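Local coordinates for protein dUTPase (Streptococcus mutans, PDB 3H6X) that probably hydrolyses dUTP to dUMP and diphosphate, as a trimeric enzyme of the dUTPase family with a jelly-roll beta-barrel fold, at residues B[28-42]-B[110-124]. Numbering follows the deposited sequence.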
# COMPACT_ATOMS: atom_id res chain seq x y z
N ALA B 28 -13.32 3.65 -5.95
CA ALA B 28 -12.93 2.29 -5.65
C ALA B 28 -13.18 1.99 -4.17
O ALA B 28 -13.47 0.85 -3.81
CB ALA B 28 -11.47 2.09 -5.94
N GLY B 29 -13.02 3.02 -3.34
CA GLY B 29 -12.96 2.86 -1.90
C GLY B 29 -14.22 3.22 -1.14
O GLY B 29 -14.96 4.12 -1.54
N TYR B 30 -14.45 2.48 -0.05
CA TYR B 30 -15.52 2.73 0.91
C TYR B 30 -14.90 3.43 2.10
O TYR B 30 -13.91 2.97 2.64
CB TYR B 30 -16.14 1.40 1.37
CG TYR B 30 -16.97 0.78 0.28
CD1 TYR B 30 -16.37 -0.03 -0.69
CD2 TYR B 30 -18.33 1.04 0.18
CE1 TYR B 30 -17.12 -0.56 -1.72
CE2 TYR B 30 -19.09 0.51 -0.86
CZ TYR B 30 -18.48 -0.29 -1.80
OH TYR B 30 -19.21 -0.82 -2.82
N ASP B 31 -15.47 4.57 2.50
CA ASP B 31 -14.82 5.37 3.54
C ASP B 31 -15.23 4.90 4.93
O ASP B 31 -16.38 5.07 5.34
CB ASP B 31 -15.15 6.85 3.34
CG ASP B 31 -14.57 7.41 2.04
OD1 ASP B 31 -13.38 7.14 1.76
OD2 ASP B 31 -15.29 8.13 1.33
N LEU B 32 -14.28 4.31 5.65
CA LEU B 32 -14.51 3.89 7.03
C LEU B 32 -14.32 5.08 7.97
O LEU B 32 -13.52 5.99 7.70
CB LEU B 32 -13.56 2.73 7.42
CG LEU B 32 -13.95 1.34 6.90
CD1 LEU B 32 -13.62 1.18 5.43
CD2 LEU B 32 -13.21 0.28 7.71
N LYS B 33 -15.07 5.08 9.07
CA LYS B 33 -15.11 6.24 9.96
C LYS B 33 -14.65 5.86 11.36
O LYS B 33 -14.60 4.69 11.71
CB LYS B 33 -16.53 6.78 10.02
CG LYS B 33 -16.99 7.45 8.71
CD LYS B 33 -18.48 7.78 8.74
CE LYS B 33 -18.87 8.59 7.50
NZ LYS B 33 -20.34 8.86 7.47
N VAL B 34 -14.29 6.89 12.14
CA VAL B 34 -13.87 6.73 13.52
C VAL B 34 -15.09 6.45 14.39
O VAL B 34 -16.03 7.21 14.37
CB VAL B 34 -13.16 8.03 13.98
CG1 VAL B 34 -12.82 7.95 15.46
CG2 VAL B 34 -11.89 8.24 13.14
N ALA B 35 -15.07 5.34 15.14
CA ALA B 35 -16.29 4.89 15.83
C ALA B 35 -16.56 5.68 17.11
O ALA B 35 -17.70 5.85 17.53
CB ALA B 35 -16.19 3.41 16.16
N GLU B 36 -15.49 6.15 17.72
CA GLU B 36 -15.62 6.92 18.95
C GLU B 36 -14.45 7.87 19.06
O GLU B 36 -13.38 7.61 18.52
CB GLU B 36 -15.62 5.99 20.16
CG GLU B 36 -14.32 5.28 20.37
CD GLU B 36 -14.30 4.43 21.63
OE1 GLU B 36 -15.37 4.28 22.27
OE2 GLU B 36 -13.20 3.92 21.96
N ARG B 37 -14.65 8.96 19.78
CA ARG B 37 -13.58 9.94 19.89
C ARG B 37 -12.27 9.28 20.31
O ARG B 37 -12.23 8.51 21.29
CB ARG B 37 -13.96 11.06 20.87
CG ARG B 37 -12.86 12.09 21.05
CD ARG B 37 -13.18 13.11 22.14
NE ARG B 37 -13.88 14.27 21.62
CZ ARG B 37 -15.09 14.65 22.01
NH1 ARG B 37 -15.74 13.96 22.95
NH2 ARG B 37 -15.67 15.73 21.48
N THR B 38 -11.20 9.56 19.58
CA THR B 38 -9.92 8.90 19.81
C THR B 38 -8.78 9.91 19.78
O THR B 38 -8.60 10.64 18.79
CB THR B 38 -9.67 7.80 18.75
OG1 THR B 38 -10.69 6.80 18.82
CG2 THR B 38 -8.32 7.14 18.96
N GLU B 39 -8.03 9.97 20.87
CA GLU B 39 -6.87 10.86 20.95
C GLU B 39 -5.58 10.12 20.60
O GLU B 39 -5.38 8.97 21.01
CB GLU B 39 -6.72 11.39 22.38
CG GLU B 39 -7.63 12.54 22.72
CD GLU B 39 -7.39 13.02 24.15
OE1 GLU B 39 -7.47 12.18 25.07
OE2 GLU B 39 -7.11 14.22 24.34
N ILE B 40 -4.70 10.79 19.87
CA ILE B 40 -3.40 10.22 19.54
C ILE B 40 -2.31 11.20 19.95
O ILE B 40 -2.18 12.27 19.36
CB ILE B 40 -3.27 9.88 18.04
CG1 ILE B 40 -4.49 9.05 17.59
CG2 ILE B 40 -1.99 9.12 17.80
CD1 ILE B 40 -4.46 8.65 16.14
N SER B 41 -1.55 10.82 20.97
CA SER B 41 -0.46 11.66 21.47
C SER B 41 0.63 11.89 20.42
O SER B 41 0.79 11.13 19.47
CB SER B 41 0.17 11.03 22.72
OG SER B 41 -0.82 10.87 23.72
N ALA B 42 1.39 12.96 20.61
CA ALA B 42 2.53 13.24 19.74
C ALA B 42 3.43 12.02 19.57
O ALA B 42 3.89 11.43 20.55
CB ALA B 42 3.34 14.42 20.30
N THR B 110 -0.93 16.62 20.33
CA THR B 110 -1.97 15.60 20.33
C THR B 110 -2.98 15.88 19.23
O THR B 110 -3.38 17.03 19.04
CB THR B 110 -2.67 15.54 21.70
OG1 THR B 110 -1.72 15.05 22.66
CG2 THR B 110 -3.87 14.60 21.66
N VAL B 111 -3.35 14.84 18.49
CA VAL B 111 -4.39 14.95 17.47
C VAL B 111 -5.62 14.19 17.95
O VAL B 111 -5.49 13.09 18.48
CB VAL B 111 -3.92 14.40 16.11
CG1 VAL B 111 -5.09 14.37 15.12
CG2 VAL B 111 -2.77 15.24 15.55
N VAL B 112 -6.79 14.80 17.80
CA VAL B 112 -8.04 14.16 18.19
C VAL B 112 -8.87 13.84 16.96
O VAL B 112 -9.13 14.72 16.14
CB VAL B 112 -8.89 15.07 19.09
CG1 VAL B 112 -10.21 14.41 19.40
CG2 VAL B 112 -8.13 15.37 20.38
N LEU B 113 -9.25 12.57 16.84
CA LEU B 113 -10.20 12.15 15.82
C LEU B 113 -11.57 12.09 16.46
O LEU B 113 -11.75 11.37 17.45
CB LEU B 113 -9.80 10.77 15.29
CG LEU B 113 -8.56 10.75 14.39
CD1 LEU B 113 -8.10 9.32 14.08
CD2 LEU B 113 -8.84 11.49 13.09
N GLU B 114 -12.52 12.87 15.94
CA GLU B 114 -13.90 12.84 16.43
C GLU B 114 -14.66 11.65 15.85
O GLU B 114 -14.36 11.19 14.74
CB GLU B 114 -14.62 14.13 16.05
CG GLU B 114 -13.90 15.40 16.52
CD GLU B 114 -13.83 15.52 18.03
OE1 GLU B 114 -14.62 14.85 18.75
OE2 GLU B 114 -12.98 16.30 18.52
N ALA B 115 -15.63 11.14 16.60
CA ALA B 115 -16.52 10.10 16.09
C ALA B 115 -17.14 10.58 14.79
O ALA B 115 -17.58 11.73 14.69
CB ALA B 115 -17.63 9.79 17.09
N GLY B 116 -17.16 9.69 13.79
CA GLY B 116 -17.76 10.00 12.50
C GLY B 116 -16.80 10.52 11.44
O GLY B 116 -17.15 10.57 10.26
N GLU B 117 -15.59 10.90 11.84
CA GLU B 117 -14.60 11.39 10.88
C GLU B 117 -14.11 10.24 10.01
O GLU B 117 -13.87 9.15 10.51
CB GLU B 117 -13.41 12.05 11.58
CG GLU B 117 -13.65 13.47 12.06
CD GLU B 117 -12.42 14.11 12.69
OE1 GLU B 117 -11.39 13.44 12.87
OE2 GLU B 117 -12.48 15.32 13.00
N ARG B 118 -13.96 10.48 8.71
CA ARG B 118 -13.45 9.43 7.83
C ARG B 118 -11.96 9.25 8.05
O ARG B 118 -11.21 10.22 8.17
CB ARG B 118 -13.77 9.77 6.37
CG ARG B 118 -15.27 9.81 6.11
CD ARG B 118 -15.56 10.19 4.67
NE ARG B 118 -15.35 11.61 4.43
CZ ARG B 118 -15.36 12.16 3.22
NH1 ARG B 118 -15.57 11.39 2.15
NH2 ARG B 118 -15.15 13.46 3.09
N VAL B 119 -11.51 8.01 8.10
CA VAL B 119 -10.13 7.73 8.52
C VAL B 119 -9.35 6.88 7.52
O VAL B 119 -8.17 7.14 7.27
CB VAL B 119 -10.07 7.14 9.96
CG1 VAL B 119 -10.75 5.75 10.03
CG2 VAL B 119 -8.61 7.07 10.45
N VAL B 120 -9.98 5.86 6.94
CA VAL B 120 -9.31 5.08 5.91
C VAL B 120 -10.30 4.72 4.81
O VAL B 120 -11.50 4.89 5.00
CB VAL B 120 -8.66 3.77 6.44
CG1 VAL B 120 -7.50 4.08 7.39
CG2 VAL B 120 -9.70 2.91 7.11
N GLN B 121 -9.81 4.30 3.65
CA GLN B 121 -10.72 3.80 2.61
C GLN B 121 -10.49 2.32 2.37
O GLN B 121 -9.36 1.85 2.32
CB GLN B 121 -10.55 4.58 1.32
CG GLN B 121 -9.16 4.61 0.77
CD GLN B 121 -9.02 5.65 -0.34
OE1 GLN B 121 -9.84 5.71 -1.23
NE2 GLN B 121 -7.97 6.46 -0.28
N GLY B 122 -11.58 1.57 2.24
CA GLY B 122 -11.46 0.13 2.03
C GLY B 122 -11.84 -0.26 0.61
O GLY B 122 -12.86 0.18 0.09
N VAL B 123 -11.01 -1.11 -0.00
CA VAL B 123 -11.26 -1.59 -1.36
C VAL B 123 -11.28 -3.12 -1.36
O VAL B 123 -10.36 -3.76 -0.84
CB VAL B 123 -10.16 -1.11 -2.34
CG1 VAL B 123 -10.49 -1.56 -3.76
CG2 VAL B 123 -10.01 0.42 -2.27
N PHE B 124 -12.33 -3.71 -1.92
CA PHE B 124 -12.44 -5.17 -2.03
C PHE B 124 -11.85 -5.63 -3.35
O PHE B 124 -12.16 -5.04 -4.40
CB PHE B 124 -13.91 -5.58 -2.01
CG PHE B 124 -14.60 -5.38 -0.68
CD1 PHE B 124 -14.65 -6.41 0.25
CD2 PHE B 124 -15.22 -4.18 -0.38
CE1 PHE B 124 -15.30 -6.25 1.45
CE2 PHE B 124 -15.88 -4.00 0.82
CZ PHE B 124 -15.92 -5.03 1.74
O HOH W 1 -14.15 -1.82 -3.16
O HOH W 2 -11.72 5.74 -3.56
O HOH W 3 -11.33 8.03 -0.58
O HOH W 4 -19.88 10.94 9.86
O HOH W 5 -12.95 16.73 21.21
O HOH W 6 0.93 15.08 22.69
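Tyr30 and Gly122 exchange two backbone hydrogen bonds, Tyr30 N to Gly122 O (2.8 Å) and Gly122 N to Tyr30 O (2.7 Å), in an antiparallel ladder between strands 30-33 and 118-124. A beta bulge follows: Leu32 N donates to Val120 O, but Leu32 O accepts from Val119 N. Val34, just past strand 30-33, continues the ladder to the turn. Its N bonds Glu117 O, its O receives Gly116 N at the type II turn 114-117, and chi1 of 175° sets CG2 beside its own N, against Val119 CB (3.8 Å) and Leu113 CB (3.9 Å). Beyond the turn the ladder resumes as Thr38 with Leu113 and Ile40 with Val111. Arg37 and Glu114 run side by side; Arg37 NE meets Glu114 OE1 in a salt bridge of 3.0 Å, guanidinium and carboxylate planes 82° apart. Asp31 OD2 reaches the guanidinium edge of Arg118 only weakly, at NH1 (3.4 Å), an atom also salt-bridged to Glu23. Tyr30 OH hydrogen-bonds Ile130 N of the second subunit. Leu113 and Ile40 share a sheet face; Ile40 and Val119 touch Met103 of strand 100-105. In this jelly roll, strand 60-66 flanks 118-126 across from 30-33.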